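Local atomic coordinates of polyketide synthase type I (Bacillus amyloliquefaciens, PDB entry 5KKU), a protein that works in the difficidin assembly line, where this N-terminal double-hotdog dehydratase domain probably removes water from polyketide intermediates tethered to an acyl carrier protein. Residues 59-64 and 220-225; 89-94 and 108-113; 245-250 and 258-263. All blocks are in the same frame, centred on the assembly; numbering follows the deposited sequence.

Interaction 1: residues 59-64 and 220-225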
ATOM      1  N   GLN A  59       4.471   8.914  -9.865  1.00 24.73           N
ATOM      2  CA  GLN A  59       3.188   9.543 -10.069  1.00 22.29           C
ATOM      3  C   GLN A  59       2.035   8.576  -9.991  1.00 24.90           C
ATOM      4  O   GLN A  59       1.174   8.573 -10.794  1.00 28.50           O
ATOM      5  CB  GLN A  59       3.147  10.326 -11.364  1.00 26.58           C
ATOM      6  CG  GLN A  59       4.306  11.265 -11.578  1.00 27.25           C
ATOM      7  CD  GLN A  59       4.500  12.250 -10.463  1.00 32.94           C
ATOM      8  OE1 GLN A  59       3.638  13.039 -10.187  1.00 35.11           O
ATOM      9  NE2 GLN A  59       5.636  12.200  -9.819  1.00 33.59           N
ATOM     10  N   ILE A  60       1.991   7.777  -8.954  1.00 23.69           N
ATOM     11  CA  ILE A  60       0.906   6.861  -8.714  1.00 21.86           C
ATOM     12  C   ILE A  60      -0.361   7.554  -8.286  1.00 22.29           C
ATOM     13  O   ILE A  60      -0.342   8.422  -7.486  1.00 21.42           O
ATOM     14  CB  ILE A  60       1.301   5.863  -7.650  1.00 18.87           C
ATOM     15  CG1 ILE A  60       2.562   5.163  -8.069  1.00 22.10           C
ATOM     16  CG2 ILE A  60       0.197   4.876  -7.389  1.00 22.31           C
ATOM     17  CD1 ILE A  60       3.116   4.245  -7.044  1.00 24.44           C
ATOM     18  N   ILE A  61      -1.474   7.146  -8.821  1.00 20.70           N
ATOM     19  CA  ILE A  61      -2.742   7.659  -8.392  1.00 27.95           C
ATOM     20  C   ILE A  61      -3.686   6.528  -8.108  1.00 23.66           C
ATOM     21  O   ILE A  61      -3.921   5.756  -8.949  1.00 24.38           O
ATOM     22  CB  ILE A  61      -3.393   8.546  -9.444  1.00 27.39           C
ATOM     23  CG1 ILE A  61      -2.466   9.627  -9.900  1.00 30.19           C
ATOM     24  CG2 ILE A  61      -4.661   9.158  -8.915  1.00 26.67           C
ATOM     25  CD1 ILE A  61      -2.955  10.395 -11.101  1.00 29.79           C
ATOM     26  N   PHE A  62      -4.227   6.480  -6.921  1.00 25.89           N
ATOM     27  CA  PHE A  62      -5.159   5.468  -6.549  1.00 21.54           C
ATOM     28  C   PHE A  62      -6.567   5.972  -6.768  1.00 29.42           C
ATOM     29  O   PHE A  62      -6.954   6.993  -6.282  1.00 26.96           O
ATOM     30  CB  PHE A  62      -4.976   5.046  -5.096  1.00 26.27           C
ATOM     31  CG  PHE A  62      -3.634   4.484  -4.767  1.00 20.69           C
ATOM     32  CD1 PHE A  62      -3.222   3.308  -5.284  1.00 24.86           C
ATOM     33  CD2 PHE A  62      -2.840   5.099  -3.884  1.00 21.21           C
ATOM     34  CE1 PHE A  62      -2.012   2.789  -4.966  1.00 23.75           C
ATOM     35  CE2 PHE A  62      -1.635   4.590  -3.562  1.00 23.49           C
ATOM     36  CZ  PHE A  62      -1.217   3.434  -4.106  1.00 21.01           C
ATOM     37  N   LYS A  63      -7.330   5.243  -7.542  1.00 28.68           N
ATOM     38  CA  LYS A  63      -8.643   5.682  -7.931  1.00 29.26           C
ATOM     39  C   LYS A  63     -10.055   5.136  -7.903  1.00 33.65           C
ATOM     40  O   LYS A  63     -10.984   5.887  -7.826  1.00 55.69           O
ATOM     41  CB  LYS A  63      -8.788   5.682  -9.429  1.00 28.92           C
ATOM     42  CG  LYS A  63      -7.680   6.432 -10.131  1.00 30.41           C
ATOM     43  CD  LYS A  63      -7.969   6.755 -11.579  1.00 28.03           C
ATOM     44  CE  LYS A  63      -6.712   7.073 -12.330  1.00 32.79           C
ATOM     45  NZ  LYS A  63      -6.787   7.005 -13.797  1.00 32.90           N
ATOM     46  N   GLN A  64     -10.293   3.929  -7.766  1.00 29.38           N
ATOM     47  CA  GLN A  64     -11.570   3.374  -7.417  1.00 27.99           C
ATOM     48  C   GLN A  64     -11.131   2.131  -6.608  1.00 26.28           C
ATOM     49  O   GLN A  64     -10.267   1.457  -7.016  1.00 22.25           O
ATOM     50  CB  GLN A  64     -12.516   3.087  -8.549  1.00 25.27           C
ATOM     51  CG  GLN A  64     -13.943   2.998  -8.175  1.00 31.20           C
ATOM     52  CD  GLN A  64     -14.606   4.314  -7.899  1.00 32.02           C
ATOM     53  OE1 GLN A  64     -14.267   4.965  -6.978  1.00 33.10           O
ATOM     54  NE2 GLN A  64     -15.570   4.666  -8.679  1.00 30.07           N
ATOM     55  N   ILE A 220      -7.118   8.009   3.546  1.00 42.23           N
ATOM     56  CA  ILE A 220      -6.937   7.006   2.540  1.00 34.80           C
ATOM     57  C   ILE A 220      -5.868   7.357   1.544  1.00 33.62           C
ATOM     58  O   ILE A 220      -5.824   8.431   1.039  1.00 29.93           O
ATOM     59  CB  ILE A 220      -8.233   6.763   1.805  1.00 34.32           C
ATOM     60  CG1 ILE A 220      -9.360   6.475   2.796  1.00 37.26           C
ATOM     61  CG2 ILE A 220      -8.040   5.666   0.788  1.00 42.69           C
ATOM     62  CD1 ILE A 220      -9.307   5.134   3.483  1.00 31.42           C
ATOM     63  N   PRO A 221      -5.000   6.301   1.260  1.00 26.70           N
ATOM     64  CA  PRO A 221      -4.013   6.604   0.232  1.00 26.64           C
ATOM     65  C   PRO A 221      -4.562   7.121  -1.112  1.00 31.88           C
ATOM     66  O   PRO A 221      -5.548   6.655  -1.596  1.00 30.91           O
ATOM     67  CB  PRO A 221      -3.352   5.284   0.001  1.00 27.91           C
ATOM     68  CG  PRO A 221      -3.354   4.668   1.291  1.00 28.99           C
ATOM     69  CD  PRO A 221      -4.711   4.858   1.706  1.00 22.75           C
ATOM     70  N   PHE A 222      -3.867   8.106  -1.648  1.00 24.70           N
ATOM     71  CA  PHE A 222      -4.267   8.815  -2.801  1.00 28.70           C
ATOM     72  C   PHE A 222      -3.349   9.323  -3.906  1.00 31.10           C
ATOM     73  O   PHE A 222      -3.813   9.662  -4.940  1.00 40.76           O
ATOM     74  CB  PHE A 222      -4.760  10.186  -2.389  1.00 26.84           C
ATOM     75  CG  PHE A 222      -5.281  11.001  -3.515  1.00 32.29           C
ATOM     76  CD1 PHE A 222      -6.057  10.445  -4.472  1.00 32.73           C
ATOM     77  CD2 PHE A 222      -4.966  12.306  -3.626  1.00 38.04           C
ATOM     78  CE1 PHE A 222      -6.511  11.180  -5.513  1.00 36.85           C
ATOM     79  CE2 PHE A 222      -5.427  13.070  -4.669  1.00 34.64           C
ATOM     80  CZ  PHE A 222      -6.210  12.502  -5.606  1.00 31.84           C
ATOM     81  N   MET A 223      -2.058   9.404  -3.639  1.00 23.26           N
ATOM     82  CA  MET A 223      -1.049   9.599  -4.675  1.00 29.00           C
ATOM     83  C   MET A 223       0.351   9.168  -4.253  1.00 26.70           C
ATOM     84  O   MET A 223       0.670   9.119  -3.066  1.00 24.30           O
ATOM     85  CB  MET A 223      -1.027  11.084  -5.052  1.00 17.14           C
ATOM     86  CG  MET A 223      -2.278  11.580  -5.763  1.00 31.25           C
ATOM     87  SD  MET A 223      -2.228  13.349  -6.104  1.00 35.00           S
ATOM     88  CE  MET A 223      -1.010  13.401  -7.412  1.00 25.37           C
ATOM     89  N   ILE A 224       1.248   8.744  -5.090  1.00 19.06           N
ATOM     90  CA  ILE A 224       2.559   8.454  -4.541  1.00 19.45           C
ATOM     91  C   ILE A 224       3.532   9.001  -5.539  1.00 24.28           C
ATOM     92  O   ILE A 224       3.424   8.668  -6.659  1.00 25.51           O
ATOM     93  CB  ILE A 224       2.825   6.939  -4.285  1.00 23.73           C
ATOM     94  CG1 ILE A 224       2.070   6.420  -3.081  1.00 23.96           C
ATOM     95  CG2 ILE A 224       4.292   6.643  -4.073  1.00 21.78           C
ATOM     96  CD1 ILE A 224       2.135   4.931  -2.889  1.00 27.72           C
ATOM     97  N   ASP A 225       4.437   9.854  -5.156  1.00 23.75           N
ATOM     98  CA  ASP A 225       5.336  10.436  -6.136  1.00 23.20           C
ATOM     99  C   ASP A 225       6.305   9.412  -6.663  1.00 24.04           C
ATOM    100  O   ASP A 225       6.502   9.298  -7.823  1.00 20.27           O
ATOM    101  CB  ASP A 225       6.058  11.653  -5.614  1.00 21.34           C
ATOM    102  CG  ASP A 225       5.319  12.915  -5.870  1.00 31.34           C
ATOM    103  OD1 ASP A 225       4.171  12.885  -6.312  1.00 35.35           O
ATOM    104  OD2 ASP A 225       5.853  13.981  -5.623  1.00 37.85           O
TER
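Phe62 and Ile224 cross obliquely between two antiparallel strands. With CG anti to the carbonyl carbon (chi1 -60°), the side chain of Phe62 leaves its backbone toward 220-225, and Phe62 CE2 comes to 3.8 Å from Ile224 CD1. The methyl lies at the ring edge, near its plane. Pro221 crosses the same ring obliquely, its CB 3.9 Å from Phe62 CD2, while Ile60 CG2 from the ring's own strand sits over one face. A broad flat ring suits this place because it can use face and edge at once. Ile60 and Ile224, both buried, instead lie alongside one another and point the same way, with Ile60 CB 3.8 Å from Ile224 CB; beta-branched chains suit such a buried strand pair.

The backbone fixes this register. Ile60 N donates to Ile224 O at 2.8 Å, in the carbonyl plane, and Ile224 N returns a bond to Ile60 O at 2.9 Å. Gln59 and Ile60 both face Ile224, forming a G1 beta bulge. Gln59 takes the left-handed backbone conformation (phi 45°) expected at the first position of such a bulge, and its N bonds to Asp225 O at 2.9 Å from above the carbonyl plane. The polar ends of Gln59 and Asp225 run side by side.

Strand 55-62 belongs to the N-terminal hotdog fold and strand 219-229 to the C-terminal one, so this pairing joins the two halves of a double hotdog. Beyond them, strand 107-116 flanks 59-64, with Met110 against Phe62, and strand 272-283 flanks 220-225, placing Cys276 and Leu279 against Ile224.

Interaction 2: residues 89-94 and 108-113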
ATOM      1  N   VAL A  89       1.182   2.849 -17.010  1.00 36.01           N
ATOM      2  CA  VAL A  89       0.437   1.716 -16.562  1.00 32.14           C
ATOM      3  C   VAL A  89      -0.915   2.092 -15.998  1.00 32.88           C
ATOM      4  O   VAL A  89      -1.041   2.965 -15.200  1.00 33.85           O
ATOM      5  CB  VAL A  89       1.212   0.897 -15.543  1.00 34.18           C
ATOM      6  CG1 VAL A  89       0.386  -0.258 -15.041  1.00 24.12           C
ATOM      7  CG2 VAL A  89       2.489   0.393 -16.138  1.00 28.37           C
ATOM      8  N   GLU A  90      -1.939   1.381 -16.403  1.00 31.29           N
ATOM      9  CA  GLU A  90      -3.247   1.605 -15.845  1.00 28.73           C
ATOM     10  C   GLU A  90      -3.930   0.319 -15.485  1.00 29.20           C
ATOM     11  O   GLU A  90      -3.863  -0.627 -16.231  1.00 22.10           O
ATOM     12  CB  GLU A  90      -4.102   2.382 -16.806  1.00 27.46           C
ATOM     13  CG  GLU A  90      -3.690   3.814 -16.936  1.00 33.58           C
ATOM     14  CD  GLU A  90      -4.460   4.530 -18.002  1.00 41.11           C
ATOM     15  OE1 GLU A  90      -5.156   5.497 -17.694  1.00 37.89           O
ATOM     16  OE2 GLU A  90      -4.375   4.091 -19.154  1.00 45.25           O
ATOM     17  N   ILE A  91      -4.601   0.323 -14.366  1.00 29.49           N
ATOM     18  CA  ILE A  91      -5.366  -0.810 -13.925  1.00 24.93           C
ATOM     19  C   ILE A  91      -6.857  -0.509 -13.883  1.00 29.68           C
ATOM     20  O   ILE A  91      -7.316   0.404 -13.263  1.00 27.33           O
ATOM     21  CB  ILE A  91      -4.903  -1.281 -12.570  1.00 25.82           C
ATOM     22  CG1 ILE A  91      -3.435  -1.596 -12.587  1.00 21.64           C
ATOM     23  CG2 ILE A  91      -5.727  -2.465 -12.135  1.00 26.53           C
ATOM     24  CD1 ILE A  91      -2.939  -2.055 -11.278  1.00 22.21           C
ATOM     25  N   THR A  92      -7.633  -1.300 -14.568  1.00 29.01           N
ATOM     26  CA  THR A  92      -9.057  -1.180 -14.467  1.00 26.92           C
ATOM     27  C   THR A  92      -9.597  -2.508 -14.002  1.00 26.62           C
ATOM     28  O   THR A  92      -8.881  -3.432 -13.925  1.00 24.55           O
ATOM     29  CB  THR A  92      -9.696  -0.796 -15.805  1.00 24.39           C
ATOM     30  OG1 THR A  92      -9.373  -1.763 -16.774  1.00 27.66           O
ATOM     31  CG2 THR A  92      -9.221   0.476 -16.227  1.00 22.29           C
ATOM     32  N   SER A  93     -10.887  -2.578 -13.761  1.00 27.23           N
ATOM     33  CA  SER A  93     -11.496  -3.806 -13.317  1.00 27.59           C
ATOM     34  C   SER A  93     -12.963  -3.965 -13.629  1.00 25.23           C
ATOM     35  O   SER A  93     -13.648  -3.035 -13.899  1.00 23.18           O
ATOM     36  CB  SER A  93     -11.276  -3.995 -11.837  1.00 21.42           C
ATOM     37  OG  SER A  93     -11.650  -2.874 -11.146  1.00 27.12           O
ATOM     38  N   GLU A  94     -13.451  -5.173 -13.513  1.00 22.36           N
ATOM     39  CA  GLU A  94     -14.780  -5.505 -13.914  1.00 22.66           C
ATOM     40  C   GLU A  94     -15.328  -6.613 -13.091  1.00 23.54           C
ATOM     41  O   GLU A  94     -14.586  -7.387 -12.632  1.00 21.58           O
ATOM     42  CB  GLU A  94     -14.699  -5.962 -15.351  1.00 33.07           C
ATOM     43  CG  GLU A  94     -15.967  -6.262 -16.062  1.00 28.52           C
ATOM     44  CD  GLU A  94     -15.765  -7.206 -17.213  1.00 27.64           C
ATOM     45  OE1 GLU A  94     -14.702  -7.233 -17.794  1.00 29.38           O
ATOM     46  OE2 GLU A  94     -16.703  -7.904 -17.548  1.00 31.92           O
ATOM     47  N   GLU A 108     -11.807   2.524 -13.154  1.00 27.05           N
ATOM     48  CA  GLU A 108     -10.393   2.781 -13.126  1.00 24.72           C
ATOM     49  C   GLU A 108      -9.896   2.702 -11.694  1.00 28.47           C
ATOM     50  O   GLU A 108     -10.447   3.287 -10.803  1.00 25.71           O
ATOM     51  CB  GLU A 108     -10.081   4.094 -13.752  1.00 22.72           C
ATOM     52  CG  GLU A 108     -10.653   4.239 -15.118  1.00 33.10           C
ATOM     53  CD  GLU A 108     -10.228   5.484 -15.820  1.00 34.90           C
ATOM     54  OE1 GLU A 108      -9.900   6.473 -15.190  1.00 35.82           O
ATOM     55  OE2 GLU A 108     -10.235   5.460 -17.036  1.00 41.64           O
ATOM     56  N   ASN A 109      -8.864   1.929 -11.487  1.00 26.21           N
ATOM     57  CA  ASN A 109      -8.369   1.668 -10.165  1.00 23.02           C
ATOM     58  C   ASN A 109      -7.075   2.347  -9.832  1.00 22.77           C
ATOM     59  O   ASN A 109      -6.888   2.771  -8.763  1.00 25.63           O
ATOM     60  CB  ASN A 109      -8.317   0.171  -9.901  1.00 21.60           C
ATOM     61  CG  ASN A 109      -9.660  -0.495 -10.058  1.00 24.50           C
ATOM     62  OD1 ASN A 109      -9.837  -1.352 -10.869  1.00 19.08           O
ATOM     63  ND2 ASN A 109     -10.593  -0.070  -9.294  1.00 21.99           N
ATOM     64  N   MET A 110      -6.228   2.508 -10.818  1.00 25.28           N
ATOM     65  CA  MET A 110      -4.935   3.076 -10.613  1.00 27.43           C
ATOM     66  C   MET A 110      -4.153   3.388 -11.871  1.00 28.13           C
ATOM     67  O   MET A 110      -4.287   2.721 -12.855  1.00 25.16           O
ATOM     68  CB  MET A 110      -4.138   2.162  -9.735  1.00 27.53           C
ATOM     69  CG  MET A 110      -2.824   2.711  -9.324  1.00 31.10           C
ATOM     70  SD  MET A 110      -1.695   1.438  -8.901  1.00 46.47           S
ATOM     71  CE  MET A 110      -0.565   1.538 -10.268  1.00 33.73           C
ATOM     72  N   GLU A 111      -3.324   4.416 -11.801  1.00 28.55           N
ATOM     73  CA  GLU A 111      -2.389   4.763 -12.841  1.00 31.35           C
ATOM     74  C   GLU A 111      -1.036   5.147 -12.308  1.00 28.38           C
ATOM     75  O   GLU A 111      -0.922   5.613 -11.256  1.00 28.80           O
ATOM     76  CB  GLU A 111      -2.931   5.861 -13.723  1.00 29.75           C
ATOM     77  CG  GLU A 111      -2.892   7.231 -13.117  1.00 36.20           C
ATOM     78  CD  GLU A 111      -3.232   8.315 -14.096  1.00 41.63           C
ATOM     79  OE1 GLU A 111      -4.406   8.448 -14.413  1.00 38.83           O
ATOM     80  OE2 GLU A 111      -2.325   9.032 -14.516  1.00 40.11           O
ATOM     81  N   CYS A 112       0.008   4.874 -13.036  1.00 28.10           N
ATOM     82  CA  CYS A 112       1.329   5.331 -12.666  1.00 29.44           C
ATOM     83  C   CYS A 112       2.265   5.348 -13.865  1.00 28.16           C
ATOM     84  O   CYS A 112       1.891   4.947 -14.916  1.00 30.36           O
ATOM     85  CB  CYS A 112       1.917   4.473 -11.561  1.00 22.21           C
ATOM     86  SG  CYS A 112       2.273   2.784 -11.987  1.00 31.22           S
ATOM     87  N   GLN A 113       3.508   5.726 -13.680  1.00 26.83           N
ATOM     88  CA  GLN A 113       4.507   5.672 -14.712  1.00 28.11           C
ATOM     89  C   GLN A 113       5.626   4.769 -14.299  1.00 25.10           C
ATOM     90  O   GLN A 113       6.219   4.941 -13.285  1.00 26.70           O
ATOM     91  CB  GLN A 113       5.052   7.035 -14.991  1.00 27.92           C
ATOM     92  CG  GLN A 113       4.038   8.011 -15.430  1.00 31.89           C
ATOM     93  CD  GLN A 113       3.724   7.891 -16.903  1.00 42.20           C
ATOM     94  OE1 GLN A 113       4.525   7.435 -17.714  1.00 41.72           O
ATOM     95  NE2 GLN A 113       2.545   8.292 -17.243  1.00 41.23           N
TER
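Backbone hydrogen bonds carry most of this antiparallel pairing. Val89 and Cys112 form a hydrogen-bonded pair, Val89 N reaching Cys112 O at 3.0 Å almost straight, with the reverse bond beside it. Ile91 N likewise donates to Met110 O at 2.9 Å. Ile91 O then receives two donors: Asn109 N at 2.8 Å, nearly along the C=O axis, and Met110 N through a weak bond of 3.4 Å. Asn109 and Met110 thus both face Ile91, a classic beta bulge that shifts the register by one residue.

One side-chain hydrogen bond lies next to the bulge. Ser93 OG donates to Asn109 OD1 along a lone pair in the amide plane, at a very short 2.4 Å, a length to be read with caution. The compact serine suits this buried spot, and asparagine can accept here while its ND2 donates to Gln64 O.

Charge gathers on the face of Glu90, Thr92, Glu108 and Glu111. Glu90 and Glu111 run side by side, Glu90 CG 3.9 Å from Glu111 CB, with carboxylate planes 81° apart and OE1 of Glu90 4.5 Å from OE1 of Glu111. The salt bridge of Lys63 to Glu111 probably offsets this repulsion. Thr92 CG2 packs beside Glu108.

Apolar contact belongs to the other face, where Val89 CB lies 4.2 Å from Cys112 SG. Val89, Ile91 and Cys112 rest on Leu42, and Met110 on Leu38, apolar chains suiting a buried face against leucines of helix 37-49, the helix that the hotdog sheet wraps. Strands 73-83 and 55-62 flank the pair, beyond 86-97 and 107-116 respectively.

Interaction 3: residues 245-250 and 258-263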
ATOM      1  N   SER A 245       9.902  15.217   6.741  1.00 33.96           N
ATOM      2  CA  SER A 245       9.399  14.816   5.472  1.00 31.36           C
ATOM      3  C   SER A 245       7.890  14.947   5.355  1.00 29.85           C
ATOM      4  O   SER A 245       7.349  14.644   4.350  1.00 32.98           O
ATOM      5  CB  SER A 245       9.862  13.399   5.176  1.00 33.16           C
ATOM      6  OG  SER A 245       8.876  12.432   5.455  1.00 37.20           O
ATOM      7  N   ARG A 246       7.210  15.310   6.418  1.00 26.05           N
ATOM      8  CA  ARG A 246       5.766  15.431   6.387  1.00 31.93           C
ATOM      9  C   ARG A 246       5.320  16.852   6.107  1.00 38.73           C
ATOM     10  O   ARG A 246       5.798  17.760   6.707  1.00 39.87           O
ATOM     11  CB  ARG A 246       5.193  14.970   7.698  1.00 32.50           C
ATOM     12  CG  ARG A 246       3.700  14.926   7.844  1.00 35.82           C
ATOM     13  CD  ARG A 246       3.322  14.156   9.098  1.00 43.80           C
ATOM     14  NE  ARG A 246       3.428  12.721   8.971  1.00 40.68           N
ATOM     15  CZ  ARG A 246       4.566  12.043   8.935  1.00 40.69           C
ATOM     16  NH1 ARG A 246       5.706  12.667   9.054  1.00 39.32           N
ATOM     17  NH2 ARG A 246       4.572  10.745   8.780  1.00 29.97           N
ATOM     18  N   THR A 247       4.408  17.025   5.171  1.00 38.05           N
ATOM     19  CA  THR A 247       3.750  18.275   4.948  1.00 35.21           C
ATOM     20  C   THR A 247       2.273  18.030   4.891  1.00 38.61           C
ATOM     21  O   THR A 247       1.822  16.922   4.711  1.00 36.77           O
ATOM     22  CB  THR A 247       4.155  18.969   3.637  1.00 36.33           C
ATOM     23  OG1 THR A 247       3.808  18.162   2.526  1.00 39.62           O
ATOM     24  CG2 THR A 247       5.625  19.305   3.619  1.00 32.33           C
ATOM     25  N   GLU A 248       1.527  19.099   5.058  1.00 32.90           N
ATOM     26  CA  GLU A 248       0.103  19.025   5.117  1.00 36.34           C
ATOM     27  C   GLU A 248      -0.617  20.302   4.728  1.00 41.02           C
ATOM     28  O   GLU A 248      -0.060  21.374   4.739  1.00 40.04           O
ATOM     29  CB  GLU A 248      -0.323  18.539   6.484  1.00 41.01           C
ATOM     30  CG  GLU A 248      -0.711  19.583   7.493  1.00 41.97           C
ATOM     31  CD  GLU A 248      -0.796  19.035   8.885  1.00 47.88           C
ATOM     32  OE1 GLU A 248      -0.375  17.905   9.108  1.00 46.18           O
ATOM     33  OE2 GLU A 248      -1.292  19.751   9.765  1.00 46.15           O
ATOM     34  N   SER A 249      -1.868  20.148   4.341  1.00 39.06           N
ATOM     35  CA  SER A 249      -2.627  21.239   3.785  1.00 39.59           C
ATOM     36  C   SER A 249      -2.680  22.393   4.737  1.00 41.65           C
ATOM     37  O   SER A 249      -3.005  22.217   5.880  1.00 41.77           O
ATOM     38  CB  SER A 249      -4.046  20.816   3.359  1.00 46.85           C
ATOM     39  OG  SER A 249      -4.685  19.990   4.279  1.00 40.77           O
ATOM     40  N   GLY A 250      -2.322  23.570   4.261  1.00 37.68           N
ATOM     41  CA  GLY A 250      -2.486  24.775   5.033  1.00 33.17           C
ATOM     42  C   GLY A 250      -1.489  24.894   6.147  1.00 33.33           C
ATOM     43  O   GLY A 250      -1.599  25.747   6.966  1.00 28.82           O
ATOM     44  N   VAL A 258      -5.438  16.768   3.167  1.00 48.24           N
ATOM     45  CA  VAL A 258      -4.560  15.866   2.574  1.00 43.82           C
ATOM     46  C   VAL A 258      -3.543  16.137   3.534  1.00 46.08           C
ATOM     47  O   VAL A 258      -3.551  17.168   4.126  1.00 38.82           O
ATOM     48  CB  VAL A 258      -4.244  16.205   1.144  1.00 41.45           C
ATOM     49  CG1 VAL A 258      -3.207  15.281   0.593  1.00 41.66           C
ATOM     50  CG2 VAL A 258      -5.502  16.098   0.325  1.00 44.53           C
ATOM     51  N   TYR A 259      -2.733  15.147   3.736  1.00 41.17           N
ATOM     52  CA  TYR A 259      -1.342  15.261   4.173  1.00 41.71           C
ATOM     53  C   TYR A 259      -0.465  14.180   3.543  1.00 37.82           C
ATOM     54  O   TYR A 259      -0.955  13.131   3.124  1.00 37.31           O
ATOM     55  CB  TYR A 259      -1.230  15.227   5.704  1.00 40.34           C
ATOM     56  CG  TYR A 259      -1.678  13.960   6.398  1.00 38.30           C
ATOM     57  CD1 TYR A 259      -0.794  12.912   6.618  1.00 44.46           C
ATOM     58  CD2 TYR A 259      -2.973  13.836   6.886  1.00 44.46           C
ATOM     59  CE1 TYR A 259      -1.197  11.760   7.276  1.00 44.10           C
ATOM     60  CE2 TYR A 259      -3.382  12.693   7.546  1.00 44.84           C
ATOM     61  CZ  TYR A 259      -2.493  11.656   7.735  1.00 53.58           C
ATOM     62  OH  TYR A 259      -2.902  10.515   8.390  1.00 62.47           O
ATOM     63  N   SER A 260       0.823  14.389   3.555  1.00 30.82           N
ATOM     64  CA  SER A 260       1.726  13.568   2.826  1.00 34.43           C
ATOM     65  C   SER A 260       3.078  13.451   3.520  1.00 30.32           C
ATOM     66  O   SER A 260       3.458  14.320   4.228  1.00 29.51           O
ATOM     67  CB  SER A 260       1.856  14.121   1.417  1.00 28.67           C
ATOM     68  OG  SER A 260       2.788  15.126   1.394  1.00 30.64           O
ATOM     69  N   ALA A 261       3.741  12.324   3.308  1.00 30.13           N
ATOM     70  CA  ALA A 261       5.006  11.962   3.929  1.00 28.89           C
ATOM     71  C   ALA A 261       5.800  10.949   3.129  1.00 29.26           C
ATOM     72  O   ALA A 261       5.286  10.292   2.305  1.00 25.46           O
ATOM     73  CB  ALA A 261       4.775  11.420   5.329  1.00 32.80           C
ATOM     74  N   ASP A 262       6.958  10.682   3.301  1.00 27.77           N
ATOM     75  CA  ASP A 262       7.972   9.783   2.796  1.00 26.87           C
ATOM     76  C   ASP A 262       8.173   8.713   3.807  1.00 26.61           C
ATOM     77  O   ASP A 262       8.061   8.968   4.981  1.00 28.02           O
ATOM     78  CB  ASP A 262       9.329  10.466   2.676  1.00 32.00           C
ATOM     79  CG  ASP A 262       9.416  11.482   1.565  1.00 33.08           C
ATOM     80  OD1 ASP A 262       8.569  11.513   0.689  1.00 28.72           O
ATOM     81  OD2 ASP A 262      10.386  12.246   1.597  1.00 25.68           O
ATOM     82  N   PHE A 263       8.415   7.493   3.415  1.00 27.49           N
ATOM     83  CA  PHE A 263       8.827   6.491   4.354  1.00 22.42           C
ATOM     84  C   PHE A 263       9.914   5.674   3.725  1.00 30.60           C
ATOM     85  O   PHE A 263       9.994   5.638   2.536  1.00 30.59           O
ATOM     86  CB  PHE A 263       7.653   5.644   4.935  1.00 22.49           C
ATOM     87  CG  PHE A 263       6.965   4.714   3.966  1.00 22.55           C
ATOM     88  CD1 PHE A 263       7.515   3.516   3.591  1.00 21.85           C
ATOM     89  CD2 PHE A 263       5.726   5.020   3.480  1.00 22.07           C
ATOM     90  CE1 PHE A 263       6.860   2.672   2.727  1.00 17.27           C
ATOM     91  CE2 PHE A 263       5.087   4.188   2.622  1.00 20.10           C
ATOM     92  CZ  PHE A 263       5.661   3.011   2.244  1.00 15.03           C
TER
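Ser245 opens the contact with its hydroxyl, which accepts a weak hydrogen bond from Asp262 N at 3.4 Å. The same OG is bonded to Ala242 O, so a small group that can both accept and donate suits the spot. Asp262 turns to another partner, its OD1 taking the N-H of Lys278.

Arg246 follows with CG anti to the backbone N (chi1 -176°) and a bend at chi3 (-77°), which lays the guanidinium across Ala261. Ala261 CB sits over one face, offset toward the rim, 3.5 Å from Arg246 NH2. A methyl is small enough to sit under the flat group, whose nitrogens find weak bonds at Ala242 O and Ser241 OG.

Thr247 makes the two regular backbone bonds of the contact. Its N donates to Ser260 O at 3.0 Å, and Ser260 N donates to Thr247 O at the same 3.0 Å, both running nearly along the C=O axes of a hydrogen-bonded antiparallel pair. Beta-branched threonine suits this extended, exposed position. The hydroxyl of buried Ser260 is bonded to Lys278 NZ.

At Glu248 the pair is non-hydrogen-bonded: Glu248 CB packs against Tyr259 CB at 3.5 Å, the glutamate adding its aliphatic stem, while the tyrosine ring leads away to meet Tyr219. Compact Ser249 then closes the hairpin end, its N giving a weak bond of 3.4 Å to Val258 O.

The contact is therefore polar and backbone-led, with little apolar side-chain packing. One firm pair of hydrogen bonds at its centre and weaker ones toward both ends fit the end of a beta hairpin lying partly in solvent.

Interactions 1 and 2 adjoin, their centres 11 Å apart: strands 55-62 and 107-116 are neighbours, and Lys63 N probably donates to Asn109 O at 2.8 Å. Along the chain interaction 2 is nested within the loop that interaction 1 closes. Interaction 3 follows later in the C-terminal hotdog, centred about 14 Å from interaction 1 and 24 Å from interaction 2, with strand 272-283 between 219-229 and 258-266. The seam of interaction 1 lies between two hotdogs, one holding interaction 2 and the other interaction 3. It also lies nearest the predicted catalytic pair: the Pro221 side chain is about 7 Å from that of Asp198 and 8 Å from that of His25.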